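Local coordinates for protein DyP2 (Amycolatopsis sp. ATCC 39116, PDB 4G2C) that probably oxidises dyes and other substrates as a haem-containing, multifunctional dye peroxidase of a lignin-reactive bacterium, at residues L38-A43 with E100-K105; L72-A77 with T82-L87. One frame throughout, in Å; residues are numbered along the deposited sequence.

The two contacts show how one fold is held at its surface and in its interior. Interaction 1 joins the loop ahead of helix 45-53 to helix 94-107, whereas interaction 2 joins strand 66-74 to helix 77-88. Both segments of interaction 2 fall between the two segments of interaction 1 in the sequence, and helices 77-88 and 94-107 follow each other directly. Their centres are about 32 Å apart, and their nearest atoms about 14 Å, so they do not touch. A polar, partly water-mediated surface contact thus ties the loop before helix 45-53 to helix 94-107, while an apolar, buried one fastens the first strand of the sheet to the helix that follows.

Interaction 1 (L38-A43 with E100-K105); sequences LSWKSA and EVEAHK
Lys41 and Glu102 carry this surface contact, an example of one carboxylate shared among several partners. The lysine chain runs extended beyond CG and carries its NZ to within 3.1 Å of Glu102 OE2; the two side chains cross at about a right angle. This is a salt bridge, although its hydrogen bond is weak. The same OE2 has a second cationic partner on its own helix: Lys105 NZ stands 3.3 Å from Glu102 OE2, again a salt bridge with a weak hydrogen bond. The two ammonium groups are 5.9 Å apart, NZ of Lys41 to NZ of Lys105, and the negative charge between them should offset their repulsion.

The other carboxylate oxygen serves a neutral donor. A water accepts a hydrogen bond from Trp40 NE1 (3.1 Å) and donates one to Glu102 OE1 (2.9 Å), so NE1 is satisfied through the water, with no direct bond to the carboxylate. OE1 also approaches the edge of the indole, near the ring plane, 4.3 Å from Trp40 CZ2. A bend at chi2 (60°) turns the glutamate chain, and the carboxylate thereby faces water and lysine together.

On the loop side, Lys41 CG lies over the centre of the Trp40 ring, 3.5 Å above its plane. Backbone donors are met by helix 228-237, where Glu229 accepts from Lys41 N and, weakly, from Trp40 N. The whole is a surface salt-bridge network of Lys41, Glu102 and Lys105, completed by a water bridge, that links the loop before helix 45-53 to helix 94-107, part of the DyP alpha+beta barrel fold.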
loop_
_atom_site.group_PDB
_atom_site.type_symbol
_atom_site.label_atom_id
_atom_site.label_comp_id
_atom_site.label_asym_id
_atom_site.label_seq_id
_atom_site.Cartn_x
_atom_site.Cartn_y
_atom_site.Cartn_z
ATOM N N LEU A 38 3.985 15.131 -13.301
ATOM C CA LEU A 38 5.029 15.290 -14.296
ATOM C C LEU A 38 4.709 14.541 -15.590
ATOM O O LEU A 38 4.230 13.407 -15.560
ATOM C CB LEU A 38 6.358 14.789 -13.735
ATOM C CG LEU A 38 7.480 14.623 -14.763
ATOM C CD1 LEU A 38 8.220 15.963 -15.026
ATOM C CD2 LEU A 38 8.437 13.540 -14.295
ATOM N N SER A 39 4.973 15.185 -16.726
ATOM C CA SER A 39 4.869 14.530 -18.021
ATOM C C SER A 39 6.236 13.909 -18.312
ATOM O O SER A 39 7.151 14.584 -18.798
ATOM C CB SER A 39 4.466 15.534 -19.107
ATOM O OG SER A 39 3.396 16.371 -18.664
ATOM N N TRP A 40 6.385 12.627 -17.978
ATOM C CA TRP A 40 7.699 12.002 -18.031
ATOM C C TRP A 40 8.281 11.958 -19.452
ATOM O O TRP A 40 9.498 11.981 -19.633
ATOM C CB TRP A 40 7.695 10.607 -17.380
ATOM C CG TRP A 40 7.155 9.492 -18.235
ATOM C CD1 TRP A 40 5.867 9.004 -18.239
ATOM C CD2 TRP A 40 7.888 8.696 -19.184
ATOM N NE1 TRP A 40 5.759 7.968 -19.150
ATOM C CE2 TRP A 40 6.983 7.754 -19.730
ATOM C CE3 TRP A 40 9.219 8.691 -19.628
ATOM C CZ2 TRP A 40 7.368 6.823 -20.710
ATOM C CZ3 TRP A 40 9.602 7.752 -20.608
ATOM C CH2 TRP A 40 8.675 6.836 -21.130
ATOM N N LYS A 41 7.416 11.920 -20.454
ATOM C CA LYS A 41 7.891 11.783 -21.826
ATOM C C LYS A 41 8.497 13.065 -22.381
ATOM O O LYS A 41 9.265 13.029 -23.329
ATOM C CB LYS A 41 6.762 11.315 -22.739
ATOM C CG LYS A 41 6.347 9.864 -22.520
ATOM C CD LYS A 41 5.336 9.422 -23.567
ATOM C CE LYS A 41 4.998 7.937 -23.439
ATOM N NZ LYS A 41 4.062 7.476 -24.515
ATOM N N SER A 42 8.144 14.204 -21.804
ATOM C CA SER A 42 8.636 15.468 -22.337
ATOM C C SER A 42 9.360 16.262 -21.262
ATOM O O SER A 42 9.641 17.443 -21.433
ATOM C CB SER A 42 7.492 16.292 -22.950
ATOM O OG SER A 42 6.569 16.704 -21.956
ATOM N N ALA A 43 9.664 15.599 -20.153
ATOM C CA ALA A 43 10.470 16.202 -19.100
ATOM C C ALA A 43 11.845 16.600 -19.646
ATOM O O ALA A 43 12.440 15.871 -20.448
ATOM C CB ALA A 43 10.627 15.226 -17.927
ATOM N N GLU A 100 10.382 0.696 -20.328
ATOM C CA GLU A 100 9.984 -0.709 -20.356
ATOM C C GLU A 100 8.458 -0.823 -20.313
ATOM O O GLU A 100 7.867 -1.551 -21.111
ATOM C CB GLU A 100 10.638 -1.501 -19.221
ATOM C CG GLU A 100 12.151 -1.671 -19.354
ATOM C CD GLU A 100 12.762 -2.488 -18.213
ATOM O OE1 GLU A 100 12.040 -2.878 -17.266
ATOM O OE2 GLU A 100 13.977 -2.748 -18.263
ATOM N N VAL A 101 7.812 -0.102 -19.397
ATOM C CA VAL A 101 6.340 -0.143 -19.342
ATOM C C VAL A 101 5.715 0.228 -20.699
ATOM O O VAL A 101 4.921 -0.524 -21.256
ATOM C CB VAL A 101 5.760 0.714 -18.197
ATOM C CG1 VAL A 101 4.249 0.885 -18.367
ATOM C CG2 VAL A 101 6.074 0.073 -16.843
ATOM N N GLU A 102 6.112 1.368 -21.242
ATOM C CA GLU A 102 5.640 1.778 -22.562
ATOM C C GLU A 102 5.894 0.695 -23.627
ATOM O O GLU A 102 5.021 0.402 -24.448
ATOM C CB GLU A 102 6.296 3.102 -22.975
ATOM C CG GLU A 102 5.435 3.971 -23.875
ATOM C CD GLU A 102 4.115 4.352 -23.226
ATOM O OE1 GLU A 102 4.057 4.431 -21.977
ATOM O OE2 GLU A 102 3.129 4.575 -23.968
ATOM N N ALA A 103 7.083 0.098 -23.609
ATOM C CA ALA A 103 7.420 -0.943 -24.578
ATOM C C ALA A 103 6.513 -2.163 -24.466
ATOM O O ALA A 103 6.167 -2.780 -25.472
ATOM C CB ALA A 103 8.873 -1.360 -24.435
ATOM N N HIS A 104 6.141 -2.519 -23.241
ATOM C CA HIS A 104 5.284 -3.680 -23.035
ATOM C C HIS A 104 3.897 -3.439 -23.642
ATOM O O HIS A 104 3.366 -4.291 -24.348
ATOM C CB HIS A 104 5.170 -4.032 -21.544
ATOM C CG HIS A 104 4.288 -5.210 -21.272
ATOM N ND1 HIS A 104 4.784 -6.475 -21.041
ATOM C CD2 HIS A 104 2.939 -5.320 -21.213
ATOM C CE1 HIS A 104 3.781 -7.311 -20.839
ATOM N NE2 HIS A 104 2.652 -6.636 -20.940
ATOM N N LYS A 105 3.326 -2.268 -23.368
ATOM C CA LYS A 105 2.017 -1.906 -23.890
ATOM C C LYS A 105 2.055 -1.897 -25.406
ATOM O O LYS A 105 1.196 -2.480 -26.065
ATOM C CB LYS A 105 1.599 -0.518 -23.400
ATOM C CG LYS A 105 1.644 -0.315 -21.892
ATOM C CD LYS A 105 0.940 0.988 -21.515
ATOM C CE LYS A 105 1.054 2.021 -22.637
ATOM N NZ LYS A 105 0.547 3.366 -22.233
HETATM O O HOH W 1 3.837 5.479 -19.287
#

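Interaction 2 (L72-A77 with T82-L87)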
loop_
_atom_site.group_PDB
_atom_site.type_symbol
_atom_site.label_atom_id
_atom_site.label_comp_id
_atom_site.label_asym_id
_atom_site.label_seq_id
_atom_site.Cartn_x
_atom_site.Cartn_y
_atom_site.Cartn_z
ATOM N N LEU A 72 18.413 -6.684 5.832
ATOM C CA LEU A 72 19.854 -6.841 6.014
ATOM C C LEU A 72 20.330 -6.209 7.315
ATOM O O LEU A 72 19.669 -5.315 7.863
ATOM C CB LEU A 72 20.595 -6.197 4.850
ATOM C CG LEU A 72 20.167 -6.601 3.437
ATOM C CD1 LEU A 72 21.037 -5.905 2.405
ATOM C CD2 LEU A 72 20.188 -8.117 3.241
ATOM N N GLY A 73 21.482 -6.681 7.797
ATOM C CA GLY A 73 22.193 -6.067 8.914
ATOM C C GLY A 73 23.615 -5.737 8.475
ATOM O O GLY A 73 24.251 -6.544 7.816
ATOM N N PHE A 74 24.100 -4.547 8.817
ATOM C CA PHE A 74 25.441 -4.123 8.447
ATOM C C PHE A 74 26.449 -4.407 9.564
ATOM O O PHE A 74 26.452 -3.730 10.598
ATOM C CB PHE A 74 25.462 -2.620 8.112
ATOM C CG PHE A 74 24.657 -2.252 6.889
ATOM C CD1 PHE A 74 24.310 -3.216 5.947
ATOM C CD2 PHE A 74 24.249 -0.937 6.681
ATOM C CE1 PHE A 74 23.571 -2.883 4.811
ATOM C CE2 PHE A 74 23.512 -0.586 5.558
ATOM C CZ PHE A 74 23.169 -1.562 4.615
ATOM N N GLY A 75 27.311 -5.400 9.345
ATOM C CA GLY A 75 28.375 -5.725 10.286
ATOM C C GLY A 75 29.582 -4.794 10.240
ATOM O O GLY A 75 30.238 -4.573 11.260
ATOM N N ASP A 76 29.885 -4.256 9.058
ATOM C CA ASP A 76 31.012 -3.334 8.885
ATOM C C ASP A 76 30.664 -2.205 7.911
ATOM O O ASP A 76 30.121 -2.450 6.836
ATOM C CB ASP A 76 32.251 -4.088 8.402
ATOM C CG ASP A 76 33.410 -3.164 8.091
ATOM O OD1 ASP A 76 34.097 -2.727 9.038
ATOM O OD2 ASP A 76 33.640 -2.866 6.904
ATOM N N ALA A 77 30.980 -0.969 8.278
ATOM C CA ALA A 77 30.506 0.174 7.492
ATOM C C ALA A 77 31.122 0.223 6.097
ATOM O O ALA A 77 30.411 0.407 5.102
ATOM C CB ALA A 77 30.737 1.483 8.230
ATOM N N THR A 82 30.556 -0.652 0.140
ATOM C CA THR A 82 31.002 -1.347 -1.054
ATOM C C THR A 82 29.836 -2.173 -1.636
ATOM O O THR A 82 29.566 -2.135 -2.834
ATOM C CB THR A 82 32.243 -2.202 -0.745
ATOM O OG1 THR A 82 33.280 -1.344 -0.258
ATOM C CG2 THR A 82 32.738 -2.960 -1.991
ATOM N N PHE A 83 29.131 -2.896 -0.775
ATOM C CA PHE A 83 27.970 -3.678 -1.202
ATOM C C PHE A 83 26.937 -2.820 -1.935
ATOM O O PHE A 83 26.579 -3.097 -3.089
ATOM C CB PHE A 83 27.331 -4.354 0.008
ATOM C CG PHE A 83 26.141 -5.222 -0.321
ATOM C CD1 PHE A 83 26.229 -6.211 -1.289
ATOM C CD2 PHE A 83 24.942 -5.067 0.370
ATOM C CE1 PHE A 83 25.151 -7.022 -1.585
ATOM C CE2 PHE A 83 23.853 -5.877 0.088
ATOM C CZ PHE A 83 23.956 -6.858 -0.896
ATOM N N LEU A 84 26.456 -1.773 -1.266
ATOM C CA LEU A 84 25.509 -0.852 -1.888
ATOM C C LEU A 84 26.014 -0.362 -3.240
ATOM O O LEU A 84 25.273 -0.365 -4.223
ATOM C CB LEU A 84 25.218 0.312 -0.953
ATOM C CG LEU A 84 24.457 -0.178 0.287
ATOM C CD1 LEU A 84 24.430 0.866 1.377
ATOM C CD2 LEU A 84 23.054 -0.571 -0.106
ATOM N N ASN A 85 27.286 0.018 -3.300
ATOM C CA ASN A 85 27.864 0.490 -4.548
ATOM C C ASN A 85 27.660 -0.542 -5.658
ATOM O O ASN A 85 27.311 -0.199 -6.780
ATOM C CB ASN A 85 29.352 0.793 -4.349
ATOM C CG ASN A 85 29.915 1.692 -5.427
ATOM O OD1 ASN A 85 30.507 1.219 -6.394
ATOM N ND2 ASN A 85 29.732 3.001 -5.268
ATOM N N GLY A 86 27.859 -1.814 -5.327
ATOM C CA GLY A 86 27.710 -2.885 -6.292
ATOM C C GLY A 86 26.260 -3.108 -6.682
ATOM O O GLY A 86 25.951 -3.418 -7.830
ATOM N N LEU A 87 25.368 -2.975 -5.709
ATOM C CA LEU A 87 23.937 -3.023 -5.977
ATOM C C LEU A 87 23.527 -1.940 -6.982
ATOM O O LEU A 87 22.812 -2.218 -7.939
ATOM C CB LEU A 87 23.136 -2.879 -4.679
ATOM C CG LEU A 87 23.179 -4.129 -3.795
ATOM C CD1 LEU A 87 22.266 -3.988 -2.607
ATOM C CD2 LEU A 87 22.847 -5.368 -4.597
#
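Leu72 and Phe83 form the tight part of a strand-turn-helix unit in which strand 66-74 leads through a short turn into helix 77-88. The unit opens a ferredoxin-like alpha+beta domain: with the strands numbered in chain order, the four main strands of the sheet are ordered 2-3-1-4, and 66-74 is the first of them. The principle it illustrates is that a helix returning over its own strand is held by apolar side chains.

At the close end, Leu72 CD1 meets Phe83 CE2 at 3.6 Å. The methyl comes in at the edge of the phenyl ring, near its plane, and the two side chains cross at about a right angle. With its CG anti to the backbone N (chi1 -178°), Phe83 carries the ring across to the strand. One face of that ring is taken by the next helical turn, where Leu87 CD1 sits 3.6 Å above the plane, offset toward the rim. Arg189 and Pro190 add further contacts to Phe83.

The second pair is looser. Phe74 CZ and Leu84 CD1 are 4.2 Å apart, and the methyl approaches the ring obliquely. Both residues are nevertheless buried, because other parts of the domain close around them: Leu119 of strand 114-119 and Leu127 of helix 121-127 touch both Phe74 and Leu84.

Toward solvent the character changes. Gly75 in the turn and Thr82 on the helix are exposed, and the interactions there are polar. Gly75 makes a backbone hydrogen bond with Ser192, and Thr82 OG1 is hydrogen-bonded to Ala78 O, one turn back. At the start of the helix Asp76 takes the N-cap position, its OD2 accepting the backbone N-H of Glu79.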